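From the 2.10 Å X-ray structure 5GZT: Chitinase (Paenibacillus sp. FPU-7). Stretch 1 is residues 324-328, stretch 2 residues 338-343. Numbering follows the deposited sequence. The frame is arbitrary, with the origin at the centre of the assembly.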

ATOM      1  N   LYS B 324      15.722 -22.707 -10.268  1.00 42.54           N
ATOM      2  CA  LYS B 324      14.381 -23.141 -10.600  1.00 40.92           C
ATOM      3  C   LYS B 324      13.765 -22.137 -11.573  1.00 36.55           C
ATOM      4  O   LYS B 324      13.141 -22.530 -12.529  1.00 38.05           O
ATOM      5  CB  LYS B 324      13.563 -23.227  -9.311  1.00 48.01           C
ATOM      6  CG  LYS B 324      12.077 -23.524  -9.474  1.00 50.39           C
ATOM      7  CD  LYS B 324      11.792 -24.987  -9.663  1.00 53.08           C
ATOM      8  CE  LYS B 324      10.713 -25.192 -10.696  1.00 57.88           C
ATOM      9  NZ  LYS B 324      10.426 -26.641 -10.857  1.00 66.40           N
ATOM     10  N   TRP B 325      14.018 -20.864 -11.321  1.00 33.84           N
ATOM     11  CA  TRP B 325      13.598 -19.773 -12.144  1.00 37.35           C
ATOM     12  C   TRP B 325      14.483 -19.612 -13.432  1.00 39.13           C
ATOM     13  O   TRP B 325      13.962 -19.616 -14.568  1.00 38.29           O
ATOM     14  CB  TRP B 325      13.639 -18.483 -11.333  1.00 35.12           C
ATOM     15  CG  TRP B 325      13.003 -17.395 -12.045  1.00 37.38           C
ATOM     16  CD1 TRP B 325      11.685 -17.357 -12.449  1.00 37.39           C
ATOM     17  CD2 TRP B 325      13.601 -16.180 -12.504  1.00 33.60           C
ATOM     18  NE1 TRP B 325      11.445 -16.187 -13.115  1.00 41.24           N
ATOM     19  CE2 TRP B 325      12.589 -15.447 -13.170  1.00 35.78           C
ATOM     20  CE3 TRP B 325      14.878 -15.651 -12.456  1.00 32.12           C
ATOM     21  CZ2 TRP B 325      12.811 -14.203 -13.734  1.00 34.59           C
ATOM     22  CZ3 TRP B 325      15.088 -14.377 -13.018  1.00 28.89           C
ATOM     23  CH2 TRP B 325      14.070 -13.686 -13.651  1.00 32.14           C
ATOM     24  N   THR B 326      15.793 -19.462 -13.255  1.00 39.01           N
ATOM     25  CA  THR B 326      16.691 -19.099 -14.391  1.00 41.16           C
ATOM     26  C   THR B 326      16.810 -20.176 -15.424  1.00 38.59           C
ATOM     27  O   THR B 326      17.069 -19.834 -16.563  1.00 42.71           O
ATOM     28  CB  THR B 326      18.124 -18.713 -13.972  1.00 40.29           C
ATOM     29  OG1 THR B 326      18.709 -19.759 -13.170  1.00 38.93           O
ATOM     30  CG2 THR B 326      18.092 -17.403 -13.184  1.00 40.59           C
ATOM     31  N   GLU B 327      16.589 -21.435 -15.030  1.00 35.17           N
ATOM     32  CA  GLU B 327      16.736 -22.607 -15.891  1.00 36.73           C
ATOM     33  C   GLU B 327      15.399 -23.239 -16.263  1.00 36.86           C
ATOM     34  O   GLU B 327      15.352 -24.379 -16.720  1.00 40.42           O
ATOM     35  CB  GLU B 327      17.642 -23.654 -15.213  1.00 36.80           C
ATOM     36  CG  GLU B 327      18.960 -23.119 -14.600  1.00 38.82           C
ATOM     37  CD  GLU B 327      19.730 -22.176 -15.524  1.00 40.29           C
ATOM     38  OE1 GLU B 327      19.734 -22.442 -16.742  1.00 51.29           O
ATOM     39  OE2 GLU B 327      20.350 -21.169 -15.068  1.00 43.24           O
ATOM     40  N   ASP B 328      14.303 -22.503 -16.094  1.00 38.40           N
ATOM     41  CA  ASP B 328      12.969 -22.943 -16.581  1.00 42.08           C
ATOM     42  C   ASP B 328      13.151 -23.465 -18.004  1.00 47.45           C
ATOM     43  O   ASP B 328      13.566 -22.687 -18.872  1.00 41.68           O
ATOM     44  CB  ASP B 328      11.962 -21.765 -16.532  1.00 45.97           C
ATOM     45  CG  ASP B 328      10.533 -22.167 -16.859  1.00 47.54           C
ATOM     46  OD1 ASP B 328      10.354 -23.249 -17.421  1.00 49.81           O
ATOM     47  OD2 ASP B 328       9.584 -21.384 -16.566  1.00 54.52           O
ATOM     48  N   LYS B 338      18.591 -13.989 -20.228  1.00 35.87           N
ATOM     49  CA  LYS B 338      18.079 -12.747 -19.595  1.00 35.20           C
ATOM     50  C   LYS B 338      17.832 -12.960 -18.079  1.00 30.44           C
ATOM     51  O   LYS B 338      18.274 -12.151 -17.273  1.00 31.44           O
ATOM     52  CB  LYS B 338      16.808 -12.256 -20.291  1.00 42.19           C
ATOM     53  CG  LYS B 338      16.430 -10.806 -19.999  1.00 53.34           C
ATOM     54  CD  LYS B 338      14.991 -10.447 -20.454  1.00 63.18           C
ATOM     55  CE  LYS B 338      13.986 -10.228 -19.277  1.00 70.84           C
ATOM     56  NZ  LYS B 338      13.919 -11.278 -18.164  1.00 65.67           N
ATOM     57  N   ARG B 339      17.207 -14.087 -17.715  1.00 28.88           N
ATOM     58  CA  ARG B 339      16.953 -14.429 -16.338  1.00 30.88           C
ATOM     59  C   ARG B 339      18.236 -14.517 -15.519  1.00 37.01           C
ATOM     60  O   ARG B 339      18.329 -13.907 -14.449  1.00 35.75           O
ATOM     61  CB  ARG B 339      16.181 -15.725 -16.261  1.00 30.70           C
ATOM     62  CG  ARG B 339      14.706 -15.538 -16.673  1.00 34.07           C
ATOM     63  CD  ARG B 339      13.876 -16.758 -16.286  1.00 35.38           C
ATOM     64  NE  ARG B 339      12.494 -16.602 -16.720  1.00 36.10           N
ATOM     65  CZ  ARG B 339      11.509 -17.450 -16.409  1.00 41.79           C
ATOM     66  NH1 ARG B 339      11.726 -18.514 -15.648  1.00 41.19           N
ATOM     67  NH2 ARG B 339      10.290 -17.234 -16.856  1.00 38.98           N
ATOM     68  N   ARG B 340      19.249 -15.222 -16.053  1.00 36.79           N
ATOM     69  CA  ARG B 340      20.537 -15.345 -15.351  1.00 33.79           C
ATOM     70  C   ARG B 340      21.222 -14.042 -15.102  1.00 32.99           C
ATOM     71  O   ARG B 340      21.890 -13.919 -14.078  1.00 41.10           O
ATOM     72  CB  ARG B 340      21.504 -16.285 -16.083  1.00 37.55           C
ATOM     73  CG  ARG B 340      21.038 -17.743 -16.151  1.00 34.84           C
ATOM     74  CD  ARG B 340      21.823 -18.431 -17.275  1.00 35.88           C
ATOM     75  NE  ARG B 340      21.326 -19.766 -17.540  1.00 32.57           N
ATOM     76  CZ  ARG B 340      21.302 -20.317 -18.740  1.00 37.25           C
ATOM     77  NH1 ARG B 340      21.744 -19.682 -19.826  1.00 39.05           N
ATOM     78  NH2 ARG B 340      20.772 -21.499 -18.864  1.00 38.57           N
ATOM     79  N   ASN B 341      21.015 -13.058 -15.987  1.00 34.05           N
ATOM     80  CA  ASN B 341      21.512 -11.693 -15.804  1.00 35.99           C
ATOM     81  C   ASN B 341      20.533 -10.694 -15.194  1.00 33.50           C
ATOM     82  O   ASN B 341      20.697  -9.427 -15.325  1.00 31.43           O
ATOM     83  CB  ASN B 341      22.021 -11.130 -17.149  1.00 42.54           C
ATOM     84  CG  ASN B 341      23.046 -12.058 -17.812  1.00 52.33           C
ATOM     85  OD1 ASN B 341      23.769 -12.749 -17.134  1.00 48.28           O
ATOM     86  ND2 ASN B 341      23.079 -12.086 -19.145  1.00 56.75           N
ATOM     87  N   ASN B 342      19.528 -11.197 -14.498  1.00 37.89           N
ATOM     88  CA  ASN B 342      18.501 -10.273 -13.956  1.00 32.61           C
ATOM     89  C   ASN B 342      19.142  -9.174 -13.081  1.00 32.32           C
ATOM     90  O   ASN B 342      19.832  -9.477 -12.160  1.00 34.73           O
ATOM     91  CB  ASN B 342      17.478 -11.066 -13.145  1.00 33.91           C
ATOM     92  CG  ASN B 342      16.240 -10.251 -12.894  1.00 35.63           C
ATOM     93  OD1 ASN B 342      15.534  -9.917 -13.851  1.00 26.08           O
ATOM     94  ND2 ASN B 342      16.090  -9.760 -11.651  1.00 32.20           N
ATOM     95  N   PRO B 343      18.911  -7.898 -13.371  1.00 31.10           N
ATOM     96  CA  PRO B 343      19.574  -6.816 -12.693  1.00 30.63           C
ATOM     97  C   PRO B 343      19.041  -6.390 -11.311  1.00 29.41           C
ATOM     98  O   PRO B 343      18.669  -5.241 -11.118  1.00 28.14           O
ATOM     99  CB  PRO B 343      19.398  -5.680 -13.678  1.00 31.49           C
ATOM    100  CG  PRO B 343      18.050  -5.945 -14.214  1.00 32.78           C
ATOM    101  CD  PRO B 343      18.020  -7.390 -14.423  1.00 30.69           C
TER

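The two stretches, each the end of a helix and the turn that follows, are joined chiefly by two arginines on successive positions of the second. The strongest polar contact is the salt bridge between Glu 327 and Arg 340. Arg 340 NH2 donates to Glu 327 OE1 at 2.5 Å and Arg 340 NE to Glu 327 OE2 at 3.0 Å, both nearly linear, so the carboxylate meets the edge of the guanidinium in a two-pronged arrangement; a weak bond from Arg 340 NE to Glu 327 OE1 (3.2 Å) adds to it. The CA-to-CB bond of Glu 327 points away from the second stretch, but chi1 and chi2, both m, bring the carboxylate back. Thr 326 OG1 donates to Glu 327 OE2 (2.9 Å), helping to fix the acid in place.

Arg 339, whose CA-to-CB bond points toward the first stretch, reaches across with chi2 and chi3 both t. Its NH1 donates to Trp 325 O at 2.7 Å, an oxygen that also accepts from Asp 328 N (3.3 Å) where the helix gives way to a turn. A longer salt bridge, 3.7 Å from Asp 328 OD2 to Arg 339 NH1, supplements this bond.

The same extended side chain covers the indole of Trp 325. Its guanidinium lies flat on the ring system, with planes at 7° and centres 4.0 Å apart, while Arg 339 CD sits over the six-membered ring, 3.7 Å from its centroid. Arginine thus offers both a planar cation and aliphatic carbon to one aromatic face. At the ring edge, Trp 325 CH2 lies 4.0 Å from Asn 342 OD1.

Thr 326, buried, fills the closest backbone approach: its CG2 packs 4.0 Å from Arg 339 CB, and its CB lies 3.8 Å from Arg 340 CG. Altogether the contact buries 412 Å².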